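Local structure of dicer Related Helicase (Caenorhabditis elegans, 6M6Q) at residues K13-L18 with W154-D159; A27-L32 with G150-E155; L162-F167 with A271-K276. The protein probably hydrolyses ATP and binds double- and single-stranded RNA as a helicase of the RLR subfamily involved in RNA interference, of which this chain is the N-terminal domain. All coordinates share one frame; numbering follows the deposited sequence.

Interaction 1 of 3, residues K13-L18 with W154-D159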
ATOM      1  N   LYS B  13      13.605  -3.131 -30.278  1.00 91.62           N
ATOM      2  CA  LYS B  13      13.849  -3.261 -28.805  1.00 94.61           C
ATOM      3  C   LYS B  13      15.353  -3.256 -28.479  1.00 92.31           C
ATOM      4  O   LYS B  13      15.698  -3.553 -27.314  1.00 83.74           O
ATOM      5  CB  LYS B  13      13.221  -4.543 -28.236  1.00 95.14           C
ATOM      6  CG  LYS B  13      11.701  -4.565 -28.160  1.00100.05           C
ATOM      7  CD  LYS B  13      11.168  -5.823 -27.508  1.00100.38           C
ATOM      8  CE  LYS B  13      10.033  -6.450 -28.289  1.00108.84           C
ATOM      9  NZ  LYS B  13      10.489  -6.987 -29.587  1.00110.91           N
ATOM     10  N   SER B  14      16.215  -2.883 -29.426  1.00104.86           N
ATOM     11  CA  SER B  14      17.691  -2.799 -29.221  1.00107.12           C
ATOM     12  C   SER B  14      18.056  -1.430 -28.633  1.00104.07           C
ATOM     13  O   SER B  14      19.117  -1.329 -27.986  1.00 87.97           O
ATOM     14  CB  SER B  14      18.438  -3.063 -30.494  1.00108.75           C
ATOM     15  OG  SER B  14      18.084  -2.116 -31.490  1.00103.09           O
ATOM     16  N   LYS B  15      17.182  -0.432 -28.823  1.00104.94           N
ATOM     17  CA  LYS B  15      17.408   0.971 -28.404  1.00101.31           C
ATOM     18  C   LYS B  15      16.911   1.188 -26.957  1.00 90.33           C
ATOM     19  O   LYS B  15      17.221   2.262 -26.395  1.00 99.16           O
ATOM     20  CB  LYS B  15      16.718   1.918 -29.391  1.00102.85           C
ATOM     21  CG  LYS B  15      17.148   1.770 -30.842  1.00104.23           C
ATOM     22  CD  LYS B  15      18.534   2.292 -31.113  1.00112.14           C
ATOM     23  CE  LYS B  15      19.183   1.654 -32.322  1.00125.99           C
ATOM     24  NZ  LYS B  15      19.639   0.270 -32.037  1.00132.01           N
ATOM     25  N   LEU B  16      16.168   0.229 -26.374  1.00 78.05           N
ATOM     26  CA  LEU B  16      15.553   0.379 -25.016  1.00 75.08           C
ATOM     27  C   LEU B  16      16.631   0.129 -23.950  1.00 69.94           C
ATOM     28  O   LEU B  16      17.164  -0.987 -23.926  1.00 71.09           O
ATOM     29  CB  LEU B  16      14.394  -0.612 -24.821  1.00 73.03           C
ATOM     30  CG  LEU B  16      13.399  -0.767 -25.974  1.00 71.82           C
ATOM     31  CD1 LEU B  16      12.335  -1.801 -25.618  1.00 71.75           C
ATOM     32  CD2 LEU B  16      12.745   0.556 -26.329  1.00 73.84           C
ATOM     33  N   ARG B  17      16.865   1.087 -23.052  1.00 63.27           N
ATOM     34  CA  ARG B  17      17.789   0.936 -21.897  1.00 74.30           C
ATOM     35  C   ARG B  17      17.046   0.305 -20.706  1.00 81.13           C
ATOM     36  O   ARG B  17      17.732  -0.095 -19.734  1.00 79.37           O
ATOM     37  CB  ARG B  17      18.390   2.288 -21.516  1.00 82.44           C
ATOM     38  CG  ARG B  17      19.416   2.803 -22.512  1.00 99.41           C
ATOM     39  CD  ARG B  17      20.792   2.187 -22.285  1.00105.08           C
ATOM     40  NE  ARG B  17      21.655   2.262 -23.468  1.00117.84           N
ATOM     41  CZ  ARG B  17      21.607   1.427 -24.521  1.00129.48           C
ATOM     42  NH1 ARG B  17      20.727   0.439 -24.556  1.00138.49           N
ATOM     43  NH2 ARG B  17      22.436   1.595 -25.540  1.00125.28           N
ATOM     44  N   LEU B  18      15.706   0.253 -20.767  1.00 84.46           N
ATOM     45  CA  LEU B  18      14.829  -0.354 -19.727  1.00 78.79           C
ATOM     46  C   LEU B  18      13.811  -1.268 -20.402  1.00 69.12           C
ATOM     47  O   LEU B  18      12.642  -0.922 -20.532  1.00 56.25           O
ATOM     48  CB  LEU B  18      14.138   0.754 -18.919  1.00 69.83           C
ATOM     49  CG  LEU B  18      13.469   0.298 -17.621  1.00 62.25           C
ATOM     50  CD1 LEU B  18      14.434   0.374 -16.443  1.00 57.63           C
ATOM     51  CD2 LEU B  18      12.229   1.134 -17.339  1.00 66.49           C
ATOM     52  N   TRP B 154      12.692   3.701 -21.880  1.00 56.35           N
ATOM     53  CA  TRP B 154      13.936   4.523 -22.031  1.00 57.33           C
ATOM     54  C   TRP B 154      14.584   4.279 -23.421  1.00 62.34           C
ATOM     55  O   TRP B 154      15.827   4.039 -23.479  1.00 59.87           O
ATOM     56  CB  TRP B 154      14.955   4.223 -20.909  1.00 49.93           C
ATOM     57  CG  TRP B 154      14.489   4.419 -19.497  1.00 52.22           C
ATOM     58  CD1 TRP B 154      13.332   5.009 -19.067  1.00 53.88           C
ATOM     59  CD2 TRP B 154      15.234   4.086 -18.305  1.00 49.57           C
ATOM     60  NE1 TRP B 154      13.296   5.036 -17.695  1.00 50.95           N
ATOM     61  CE2 TRP B 154      14.453   4.480 -17.202  1.00 47.44           C
ATOM     62  CE3 TRP B 154      16.467   3.473 -18.067  1.00 48.09           C
ATOM     63  CZ2 TRP B 154      14.868   4.282 -15.887  1.00 47.31           C
ATOM     64  CZ3 TRP B 154      16.878   3.279 -16.767  1.00 50.78           C
ATOM     65  CH2 TRP B 154      16.094   3.690 -15.694  1.00 52.26           C
ATOM     66  N   GLU B 155      13.803   4.371 -24.494  1.00 60.88           N
ATOM     67  CA  GLU B 155      14.284   4.245 -25.893  1.00 67.31           C
ATOM     68  C   GLU B 155      15.245   5.401 -26.219  1.00 67.85           C
ATOM     69  O   GLU B 155      14.917   6.559 -25.888  1.00 59.16           O
ATOM     70  CB  GLU B 155      13.089   4.243 -26.844  1.00 68.18           C
ATOM     71  CG  GLU B 155      13.414   3.810 -28.247  1.00 68.44           C
ATOM     72  CD  GLU B 155      12.195   3.728 -29.138  1.00 79.22           C
ATOM     73  OE1 GLU B 155      11.456   4.730 -29.207  1.00 85.71           O
ATOM     74  OE2 GLU B 155      11.971   2.660 -29.736  1.00 88.78           O
ATOM     75  N   ASP B 156      16.372   5.072 -26.866  1.00 73.94           N
ATOM     76  CA  ASP B 156      17.404   6.009 -27.402  1.00 80.15           C
ATOM     77  C   ASP B 156      18.051   6.788 -26.245  1.00 81.35           C
ATOM     78  O   ASP B 156      18.623   7.858 -26.512  1.00 97.56           O
ATOM     79  CB  ASP B 156      16.832   6.961 -28.470  1.00 75.39           C
ATOM     80  CG  ASP B 156      16.192   6.274 -29.670  1.00 83.69           C
ATOM     81  OD1 ASP B 156      16.587   5.116 -29.976  1.00 84.07           O
ATOM     82  OD2 ASP B 156      15.297   6.899 -30.285  1.00 87.99           O
ATOM     83  N   LEU B 157      18.044   6.240 -25.031  1.00 77.06           N
ATOM     84  CA  LEU B 157      18.698   6.865 -23.850  1.00 86.72           C
ATOM     85  C   LEU B 157      20.192   6.540 -23.901  1.00 91.24           C
ATOM     86  O   LEU B 157      20.574   5.408 -24.206  1.00 85.03           O
ATOM     87  CB  LEU B 157      18.035   6.347 -22.562  1.00 80.66           C
ATOM     88  CG  LEU B 157      18.537   6.967 -21.250  1.00 80.96           C
ATOM     89  CD1 LEU B 157      17.787   8.254 -20.914  1.00 90.93           C
ATOM     90  CD2 LEU B 157      18.422   5.979 -20.101  1.00 78.74           C
ATOM     91  N   PRO B 158      21.090   7.524 -23.642  1.00 96.98           N
ATOM     92  CA  PRO B 158      22.526   7.251 -23.640  1.00 94.21           C
ATOM     93  C   PRO B 158      22.924   6.170 -22.622  1.00 90.21           C
ATOM     94  O   PRO B 158      22.206   5.963 -21.669  1.00 74.28           O
ATOM     95  CB  PRO B 158      23.151   8.613 -23.293  1.00 95.05           C
ATOM     96  CG  PRO B 158      22.100   9.615 -23.739  1.00 93.84           C
ATOM     97  CD  PRO B 158      20.788   8.945 -23.386  1.00 96.64           C
ATOM     98  N   ASP B 159      24.087   5.555 -22.844  1.00100.71           N
ATOM     99  CA  ASP B 159      24.581   4.338 -22.145  1.00107.82           C
ATOM    100  C   ASP B 159      24.985   4.692 -20.706  1.00102.64           C
ATOM    101  O   ASP B 159      24.728   3.873 -19.801  1.00125.04           O
ATOM    102  CB  ASP B 159      25.763   3.727 -22.904  1.00124.24           C
ATOM    103  CG  ASP B 159      25.504   3.556 -24.395  1.00139.66           C
ATOM    104  OD1 ASP B 159      25.883   4.466 -25.177  1.00135.56           O
ATOM    105  OD2 ASP B 159      24.904   2.542 -24.758  1.00155.01           O
TER
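Two loops run in opposite directions and meet at a single bridge, Leu16 with Glu155, a non-hydrogen-bonded pair whose CA atoms lie 4.2 Å apart. Its two bonds flank that pair: Asp156 N gives to Lys15 O at 3.0 Å, and Arg17 N to Trp154 O at 3.2 Å and nearly straight (166°). Both donors stand above the plane of the carbonyl they reach. Trp154 also opens a type II turn to Leu157, and that turn presents Asp156 N. Arg17, its chain bent at chi2 (-82°), lays CG along Leu157 O and CB, then reaches Asp159 with its tip. Arg17 NH2 forms a salt bridge with Asp159 OD2 at 2.8 Å, the guanidinium and carboxylate planes 35° apart. Leu18, with CG anti to the backbone N, covers one indole face of Trp154: CB sits above CD2, and CD1 makes a CH-pi contact 3.8 Å from the six-membered-ring centroid. Leu16 CD2 rests on Glu155 CB. The charged side chains lie at the outer part of the contact, whereas Leu16, Leu18 and Trp154 are buried. Leu16 packs on Tyr149 of helix 146-152, Leu18 on Phe25 and Tyr28 of helix 25-29, and Trp154 on Ala164 and Lys168 of helix 162-171.

Interaction 2 of 3, residues A27-L32 with G150-E155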
ATOM      1  N   ALA B  27       7.563  -0.808 -11.975  1.00 45.32           N
ATOM      2  CA  ALA B  27       7.267   0.394 -11.156  1.00 47.59           C
ATOM      3  C   ALA B  27       7.296   1.640 -12.035  1.00 48.67           C
ATOM      4  O   ALA B  27       6.462   2.538 -11.828  1.00 60.95           O
ATOM      5  CB  ALA B  27       8.255   0.520 -10.021  1.00 46.09           C
ATOM      6  N   TYR B  28       8.262   1.726 -12.932  1.00 49.95           N
ATOM      7  CA  TYR B  28       8.414   2.873 -13.835  1.00 50.74           C
ATOM      8  C   TYR B  28       7.198   2.916 -14.767  1.00 52.82           C
ATOM      9  O   TYR B  28       6.560   3.979 -14.862  1.00 57.93           O
ATOM     10  CB  TYR B  28       9.752   2.830 -14.571  1.00 52.18           C
ATOM     11  CG  TYR B  28      10.019   4.096 -15.349  1.00 52.97           C
ATOM     12  CD1 TYR B  28       9.769   4.170 -16.713  1.00 49.62           C
ATOM     13  CD2 TYR B  28      10.399   5.256 -14.699  1.00 49.64           C
ATOM     14  CE1 TYR B  28       9.927   5.351 -17.409  1.00 49.66           C
ATOM     15  CE2 TYR B  28      10.581   6.441 -15.389  1.00 51.20           C
ATOM     16  CZ  TYR B  28      10.338   6.489 -16.747  1.00 47.94           C
ATOM     17  OH  TYR B  28      10.541   7.656 -17.429  1.00 55.21           O
ATOM     18  N   PHE B  29       6.821   1.779 -15.347  1.00 53.62           N
ATOM     19  CA  PHE B  29       5.639   1.662 -16.243  1.00 53.75           C
ATOM     20  C   PHE B  29       4.373   2.124 -15.503  1.00 58.19           C
ATOM     21  O   PHE B  29       3.525   2.755 -16.138  1.00 61.66           O
ATOM     22  CB  PHE B  29       5.469   0.235 -16.756  1.00 52.79           C
ATOM     23  CG  PHE B  29       4.291   0.056 -17.678  1.00 54.08           C
ATOM     24  CD1 PHE B  29       4.400   0.323 -19.029  1.00 49.21           C
ATOM     25  CD2 PHE B  29       3.057  -0.346 -17.185  1.00 60.43           C
ATOM     26  CE1 PHE B  29       3.308   0.180 -19.873  1.00 52.70           C
ATOM     27  CE2 PHE B  29       1.968  -0.490 -18.033  1.00 58.77           C
ATOM     28  CZ  PHE B  29       2.100  -0.241 -19.377  1.00 52.42           C
ATOM     29  N   ARG B  30       4.268   1.825 -14.199  1.00 55.45           N
ATOM     30  CA  ARG B  30       3.070   2.112 -13.351  1.00 51.83           C
ATOM     31  C   ARG B  30       2.962   3.606 -13.023  1.00 52.71           C
ATOM     32  O   ARG B  30       1.926   3.983 -12.502  1.00 56.01           O
ATOM     33  CB  ARG B  30       3.091   1.269 -12.069  1.00 48.64           C
ATOM     34  CG  ARG B  30       2.750  -0.193 -12.317  1.00 48.55           C
ATOM     35  CD  ARG B  30       2.452  -0.957 -11.063  1.00 52.04           C
ATOM     36  NE  ARG B  30       3.586  -1.055 -10.154  1.00 55.62           N
ATOM     37  CZ  ARG B  30       4.397  -2.122 -10.044  1.00 54.04           C
ATOM     38  NH1 ARG B  30       4.239  -3.177 -10.829  1.00 51.41           N
ATOM     39  NH2 ARG B  30       5.361  -2.122  -9.137  1.00 49.05           N
ATOM     40  N   LEU B  31       3.939   4.436 -13.412  1.00 56.79           N
ATOM     41  CA  LEU B  31       3.799   5.927 -13.377  1.00 50.07           C
ATOM     42  C   LEU B  31       2.883   6.379 -14.533  1.00 47.26           C
ATOM     43  O   LEU B  31       2.340   7.511 -14.446  1.00 48.74           O
ATOM     44  CB  LEU B  31       5.181   6.596 -13.432  1.00 48.79           C
ATOM     45  CG  LEU B  31       6.107   6.302 -12.240  1.00 51.07           C
ATOM     46  CD1 LEU B  31       7.555   6.629 -12.563  1.00 53.03           C
ATOM     47  CD2 LEU B  31       5.677   7.065 -11.011  1.00 50.03           C
ATOM     48  N   LEU B  32       2.601   5.482 -15.496  1.00 49.57           N
ATOM     49  CA  LEU B  32       1.630   5.703 -16.623  1.00 54.05           C
ATOM     50  C   LEU B  32       0.300   4.971 -16.365  1.00 51.50           C
ATOM     51  O   LEU B  32      -0.479   4.833 -17.319  1.00 54.67           O
ATOM     52  CB  LEU B  32       2.228   5.186 -17.945  1.00 53.88           C
ATOM     53  CG  LEU B  32       3.326   6.024 -18.582  1.00 53.80           C
ATOM     54  CD1 LEU B  32       4.059   5.211 -19.635  1.00 52.55           C
ATOM     55  CD2 LEU B  32       2.751   7.283 -19.190  1.00 60.29           C
ATOM     56  N   GLY B 150       8.050   3.465 -26.139  1.00 50.51           N
ATOM     57  CA  GLY B 150       9.493   3.741 -26.078  1.00 55.67           C
ATOM     58  C   GLY B 150       9.876   4.475 -24.809  1.00 59.99           C
ATOM     59  O   GLY B 150      10.851   4.059 -24.144  1.00 67.01           O
ATOM     60  N   TYR B 151       9.120   5.518 -24.481  1.00 64.73           N
ATOM     61  CA  TYR B 151       9.378   6.438 -23.350  1.00 65.42           C
ATOM     62  C   TYR B 151       9.316   5.647 -22.030  1.00 64.75           C
ATOM     63  O   TYR B 151      10.142   5.929 -21.105  1.00 58.05           O
ATOM     64  CB  TYR B 151       8.388   7.605 -23.403  1.00 65.15           C
ATOM     65  CG  TYR B 151       8.729   8.751 -22.487  1.00 65.49           C
ATOM     66  CD1 TYR B 151       9.582   9.766 -22.887  1.00 62.01           C
ATOM     67  CD2 TYR B 151       8.204   8.815 -21.206  1.00 65.71           C
ATOM     68  CE1 TYR B 151       9.921  10.808 -22.031  1.00 64.07           C
ATOM     69  CE2 TYR B 151       8.522   9.856 -20.343  1.00 64.69           C
ATOM     70  CZ  TYR B 151       9.380  10.861 -20.759  1.00 62.77           C
ATOM     71  OH  TYR B 151       9.716  11.876 -19.908  1.00 65.39           O
ATOM     72  N   SER B 152       8.417   4.655 -21.966  1.00 58.64           N
ATOM     73  CA  SER B 152       8.194   3.779 -20.784  1.00 62.53           C
ATOM     74  C   SER B 152       9.351   2.775 -20.635  1.00 68.61           C
ATOM     75  O   SER B 152       9.490   2.188 -19.529  1.00 61.39           O
ATOM     76  CB  SER B 152       6.849   3.079 -20.868  1.00 58.21           C
ATOM     77  OG  SER B 152       6.912   1.928 -21.696  1.00 56.12           O
ATOM     78  N   HIS B 153      10.169   2.622 -21.690  1.00 71.49           N
ATOM     79  CA  HIS B 153      11.289   1.645 -21.782  1.00 61.85           C
ATOM     80  C   HIS B 153      12.657   2.360 -21.910  1.00 60.48           C
ATOM     81  O   HIS B 153      13.668   1.647 -22.054  1.00 54.02           O
ATOM     82  CB  HIS B 153      11.050   0.720 -22.974  1.00 58.13           C
ATOM     83  CG  HIS B 153      10.040  -0.342 -22.734  1.00 56.81           C
ATOM     84  ND1 HIS B 153      10.280  -1.406 -21.899  1.00 51.29           N
ATOM     85  CD2 HIS B 153       8.822  -0.556 -23.281  1.00 59.07           C
ATOM     86  CE1 HIS B 153       9.232  -2.211 -21.914  1.00 56.51           C
ATOM     87  NE2 HIS B 153       8.336  -1.719 -22.760  1.00 49.38           N
ATOM     88  N   TRP B 154      12.692   3.701 -21.880  1.00 56.35           N
ATOM     89  CA  TRP B 154      13.936   4.523 -22.031  1.00 57.33           C
ATOM     90  C   TRP B 154      14.584   4.279 -23.421  1.00 62.34           C
ATOM     91  O   TRP B 154      15.827   4.039 -23.479  1.00 59.87           O
ATOM     92  CB  TRP B 154      14.955   4.223 -20.909  1.00 49.93           C
ATOM     93  CG  TRP B 154      14.489   4.419 -19.497  1.00 52.22           C
ATOM     94  CD1 TRP B 154      13.332   5.009 -19.067  1.00 53.88           C
ATOM     95  CD2 TRP B 154      15.234   4.086 -18.305  1.00 49.57           C
ATOM     96  NE1 TRP B 154      13.296   5.036 -17.695  1.00 50.95           N
ATOM     97  CE2 TRP B 154      14.453   4.480 -17.202  1.00 47.44           C
ATOM     98  CE3 TRP B 154      16.467   3.473 -18.067  1.00 48.09           C
ATOM     99  CZ2 TRP B 154      14.868   4.282 -15.887  1.00 47.31           C
ATOM    100  CZ3 TRP B 154      16.878   3.279 -16.767  1.00 50.78           C
ATOM    101  CH2 TRP B 154      16.094   3.690 -15.694  1.00 52.26           C
ATOM    102  N   GLU B 155      13.803   4.371 -24.494  1.00 60.88           N
ATOM    103  CA  GLU B 155      14.284   4.245 -25.893  1.00 67.31           C
ATOM    104  C   GLU B 155      15.245   5.401 -26.219  1.00 67.85           C
ATOM    105  O   GLU B 155      14.917   6.559 -25.888  1.00 59.16           O
ATOM    106  CB  GLU B 155      13.089   4.243 -26.844  1.00 68.18           C
ATOM    107  CG  GLU B 155      13.414   3.810 -28.247  1.00 68.44           C
ATOM    108  CD  GLU B 155      12.195   3.728 -29.138  1.00 79.22           C
ATOM    109  OE1 GLU B 155      11.456   4.730 -29.207  1.00 85.71           O
ATOM    110  OE2 GLU B 155      11.971   2.660 -29.736  1.00 88.78           O
TER
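Tyr28, near the end of helix 25-29, carries most of the contact with the C-terminal end of helix 146-152. Its CG is anti to the backbone N (chi1 -172°), which swings the ring across to the other segment. One face receives the pyrrole edge of Trp154 in a T-shaped pair, the centroids of the Tyr28 ring and the Trp154 five-membered ring 4.7 Å apart and the planes at 78°. Trp154 NE1 comes closest, 3.4 Å from both CE1 and CZ of Tyr28, so the indole nitrogen meets pi electrons near the rim of the phenol. In the plane of the Tyr28 ring, Ser152 O approaches CD1 at 3.5 Å. The hydroxyl passes beyond this contact to bond Leu270 O near the end of helix 262-271. An alanine here would remove the ring and its hydroxyl, and would probably leave the Trp154 edge less well packed and break the link to Leu270 O. Next in sequence, Phe29 turns its edge to Ser152, with CD1 4.0 Å from OG; that hydroxyl is itself bonded to Tyr149 O. Leu32 then closes the row, its CD1 3.7 Å from Ser152 CB. No hydrogen bond crosses between the segments. The end of helix 146-152 is closed by its own backbone: Glu155 N gives to Gly150 O at 3.0 Å, and Trp154 N more weakly to Tyr151 O at 3.5 Å, while His153 N is a second donor to Gly150 O. With Trp154 at positive phi, the first two bonds make a Schellman motif, here ending a helix within the buried interior of an all-helical domain.

Interaction 3 of 3, residues L162-F167 with A271-K276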
ATOM      1  N   LEU B 162      23.753   9.260 -15.934  1.00 77.76           N
ATOM      2  CA  LEU B 162      24.015   9.260 -14.472  1.00 81.47           C
ATOM      3  C   LEU B 162      22.699   9.497 -13.715  1.00 86.49           C
ATOM      4  O   LEU B 162      22.610   9.115 -12.533  1.00 88.77           O
ATOM      5  CB  LEU B 162      25.051  10.348 -14.182  1.00 85.72           C
ATOM      6  CG  LEU B 162      25.292  10.687 -12.715  1.00 91.65           C
ATOM      7  CD1 LEU B 162      25.929   9.521 -11.975  1.00 93.72           C
ATOM      8  CD2 LEU B 162      26.161  11.913 -12.606  1.00 97.54           C
ATOM      9  N   THR B 163      21.736  10.147 -14.359  1.00 89.83           N
ATOM     10  CA  THR B 163      20.401  10.430 -13.793  1.00 77.96           C
ATOM     11  C   THR B 163      19.670   9.109 -13.580  1.00 70.83           C
ATOM     12  O   THR B 163      18.931   9.001 -12.608  1.00 66.87           O
ATOM     13  CB  THR B 163      19.609  11.357 -14.710  1.00 82.23           C
ATOM     14  OG1 THR B 163      20.015  12.690 -14.421  1.00 84.15           O
ATOM     15  CG2 THR B 163      18.117  11.207 -14.539  1.00 89.62           C
ATOM     16  N   ALA B 164      19.857   8.157 -14.493  1.00 67.10           N
ATOM     17  CA  ALA B 164      19.215   6.824 -14.460  1.00 68.90           C
ATOM     18  C   ALA B 164      19.719   6.041 -13.245  1.00 69.09           C
ATOM     19  O   ALA B 164      18.902   5.371 -12.619  1.00 82.21           O
ATOM     20  CB  ALA B 164      19.466   6.076 -15.745  1.00 64.35           C
ATOM     21  N   GLU B 165      21.013   6.154 -12.926  1.00 78.13           N
ATOM     22  CA  GLU B 165      21.673   5.464 -11.789  1.00 76.04           C
ATOM     23  C   GLU B 165      21.130   6.021 -10.474  1.00 72.97           C
ATOM     24  O   GLU B 165      20.735   5.208  -9.627  1.00 75.95           O
ATOM     25  CB  GLU B 165      23.193   5.615 -11.862  1.00 89.06           C
ATOM     26  CG  GLU B 165      23.921   4.946 -10.695  1.00104.67           C
ATOM     27  CD  GLU B 165      25.358   5.411 -10.442  1.00113.73           C
ATOM     28  OE1 GLU B 165      25.833   5.278  -9.279  1.00117.15           O
ATOM     29  OE2 GLU B 165      26.004   5.899 -11.398  1.00117.00           O
ATOM     30  N   THR B 166      21.036   7.345 -10.339  1.00 72.82           N
ATOM     31  CA  THR B 166      20.493   8.005  -9.113  1.00 74.82           C
ATOM     32  C   THR B 166      19.044   7.534  -8.873  1.00 72.50           C
ATOM     33  O   THR B 166      18.739   7.121  -7.765  1.00 66.83           O
ATOM     34  CB  THR B 166      20.576   9.535  -9.207  1.00 68.59           C
ATOM     35  OG1 THR B 166      21.842   9.905  -9.751  1.00 65.60           O
ATOM     36  CG2 THR B 166      20.364  10.212  -7.873  1.00 66.69           C
ATOM     37  N   PHE B 167      18.219   7.551  -9.921  1.00 71.58           N
ATOM     38  CA  PHE B 167      16.796   7.122  -9.929  1.00 66.17           C
ATOM     39  C   PHE B 167      16.679   5.691  -9.395  1.00 66.82           C
ATOM     40  O   PHE B 167      15.900   5.468  -8.453  1.00 67.49           O
ATOM     41  CB  PHE B 167      16.244   7.225 -11.346  1.00 59.68           C
ATOM     42  CG  PHE B 167      14.765   7.024 -11.485  1.00 59.52           C
ATOM     43  CD1 PHE B 167      14.240   5.764 -11.714  1.00 61.79           C
ATOM     44  CD2 PHE B 167      13.908   8.115 -11.521  1.00 62.59           C
ATOM     45  CE1 PHE B 167      12.882   5.596 -11.935  1.00 62.86           C
ATOM     46  CE2 PHE B 167      12.551   7.946 -11.744  1.00 61.22           C
ATOM     47  CZ  PHE B 167      12.041   6.686 -11.941  1.00 61.57           C
ATOM     48  N   ALA B 271       9.137  11.915 -15.698  1.00 55.22           N
ATOM     49  CA  ALA B 271       9.929  12.871 -16.508  1.00 50.98           C
ATOM     50  C   ALA B 271      11.368  12.957 -15.989  1.00 50.05           C
ATOM     51  O   ALA B 271      12.208  13.409 -16.745  1.00 50.36           O
ATOM     52  CB  ALA B 271       9.269  14.225 -16.482  1.00 53.12           C
ATOM     53  N   ILE B 272      11.615  12.559 -14.728  1.00 54.29           N
ATOM     54  CA  ILE B 272      12.923  12.686 -13.990  1.00 56.41           C
ATOM     55  C   ILE B 272      14.080  12.128 -14.832  1.00 59.50           C
ATOM     56  O   ILE B 272      15.189  12.655 -14.713  1.00 64.07           O
ATOM     57  CB  ILE B 272      12.824  11.969 -12.625  1.00 61.66           C
ATOM     58  CG1 ILE B 272      12.112  12.852 -11.605  1.00 64.26           C
ATOM     59  CG2 ILE B 272      14.191  11.496 -12.124  1.00 61.82           C
ATOM     60  CD1 ILE B 272      11.882  12.186 -10.272  1.00 68.33           C
ATOM     61  N   ILE B 273      13.831  11.083 -15.622  1.00 65.27           N
ATOM     62  CA  ILE B 273      14.868  10.338 -16.389  1.00 67.68           C
ATOM     63  C   ILE B 273      15.514  11.276 -17.424  1.00 69.34           C
ATOM     64  O   ILE B 273      16.646  10.995 -17.837  1.00 83.04           O
ATOM     65  CB  ILE B 273      14.271   9.058 -17.023  1.00 72.97           C
ATOM     66  CG1 ILE B 273      15.361   8.027 -17.331  1.00 75.60           C
ATOM     67  CG2 ILE B 273      13.428   9.383 -18.253  1.00 76.57           C
ATOM     68  CD1 ILE B 273      16.082   7.514 -16.098  1.00 73.16           C
ATOM     69  N   GLY B 274      14.855  12.381 -17.775  1.00 71.46           N
ATOM     70  CA  GLY B 274      15.317  13.315 -18.827  1.00 69.43           C
ATOM     71  C   GLY B 274      16.376  14.278 -18.313  1.00 61.41           C
ATOM     72  O   GLY B 274      17.118  14.854 -19.156  1.00 60.62           O
ATOM     73  N   PHE B 275      16.447  14.463 -16.994  1.00 53.62           N
ATOM     74  CA  PHE B 275      17.422  15.364 -16.318  1.00 61.79           C
ATOM     75  C   PHE B 275      18.863  15.004 -16.740  1.00 64.90           C
ATOM     76  O   PHE B 275      19.198  13.818 -16.825  1.00 73.84           O
ATOM     77  CB  PHE B 275      17.291  15.276 -14.794  1.00 58.91           C
ATOM     78  CG  PHE B 275      15.955  15.657 -14.203  1.00 58.02           C
ATOM     79  CD1 PHE B 275      14.931  16.199 -14.978  1.00 58.01           C
ATOM     80  CD2 PHE B 275      15.718  15.453 -12.850  1.00 56.76           C
ATOM     81  CE1 PHE B 275      13.712  16.527 -14.407  1.00 55.64           C
ATOM     82  CE2 PHE B 275      14.508  15.803 -12.276  1.00 54.24           C
ATOM     83  CZ  PHE B 275      13.507  16.338 -13.052  1.00 59.48           C
ATOM     84  N   LYS B 276      19.677  16.014 -17.039  1.00 77.93           N
ATOM     85  CA  LYS B 276      21.095  15.852 -17.464  1.00 82.24           C
ATOM     86  C   LYS B 276      21.967  16.077 -16.242  1.00 80.85           C
ATOM     87  O   LYS B 276      21.893  17.192 -15.686  1.00 76.46           O
ATOM     88  CB  LYS B 276      21.458  16.860 -18.563  1.00 87.68           C
ATOM     89  CG  LYS B 276      20.780  16.642 -19.915  1.00 90.14           C
ATOM     90  CD  LYS B 276      20.892  17.825 -20.870  1.00 91.41           C
ATOM     91  CE  LYS B 276      19.798  17.860 -21.924  1.00 97.99           C
ATOM     92  NZ  LYS B 276      18.485  18.246 -21.343  1.00106.98           N
TER
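The first turns of helix 162-171 dock against the short 3-10 segment 272-274 that follows helix 262-271, a helix-to-turn contact inside this all-helical N-terminal domain. Thr163, Ala164 and Phe167 lie on the contacting side of the helix, and Ile272, Ile273 and Phe275 answer from the turn.

Phe167 directs its ring to the 3-10 segment with CG anti to the backbone N (chi1 -171°). Its edge, not its face, meets Ile272, whose CG2 lies near the ring plane 3.4 Å from Phe167 CD2. One turn earlier, the small side chain of Ala164 lets the tip of Ile273 come close to the helix: Ile273 CD1 is 3.7 Å from Ala164 CB and about as near to Ala164 CA. These two contacts are wholly apolar and buried.

At the other end the chemistry becomes polar. The two branches of Thr163 divide the work. Thr163 CG2, anti to the backbone N, nestles against the turn, 3.3 Å from Ile272 O, while OG1, beside the backbone N, reaches further along the chain. Within the turn, Ile272 O accepts the bond of Phe275 N at 3.2 Å, and it also stands over one face of the Phe275 ring, offset toward the rim.

Trp289 of helix 288-295 packs on both Thr163 and Ile272, and meets the Phe275 ring edge-to-face. Trp154 lies against Ile273, tying the turn to the loop before helix 162-171.

The single hydrogen bond between the segments runs from Thr163 OG1 to Phe275 O at 2.8 Å, with the hydroxyl well above the carbonyl plane (65° out of it) and a C=O...O angle of 114°.

How the interactions relate
The three contacts form a continuous patch centred on Trp154, which interactions 1 and 2 share; different parts of its side chain serve all three, and Trp154 CZ2 packs 3.5 Å from Ile273 CD1 of interaction 3. Interaction 1 is the most peripheral, its centre about 22 Å from the centre of the chain, and mixes backbone bonds and a salt bridge with a buried apolar side. Interactions 2 and 3, their centres about 11 and 17 Å from that point, are buried; the first is aromatic without a crossing hydrogen bond, the second mixes aliphatic contacts and a phenylalanine ring edge with one hydrogen bond. Leu18 O and His153 ND1, probably hydrogen-bonded, also join interactions 1 and 2, and Tyr28 touches Phe167 and Ile273.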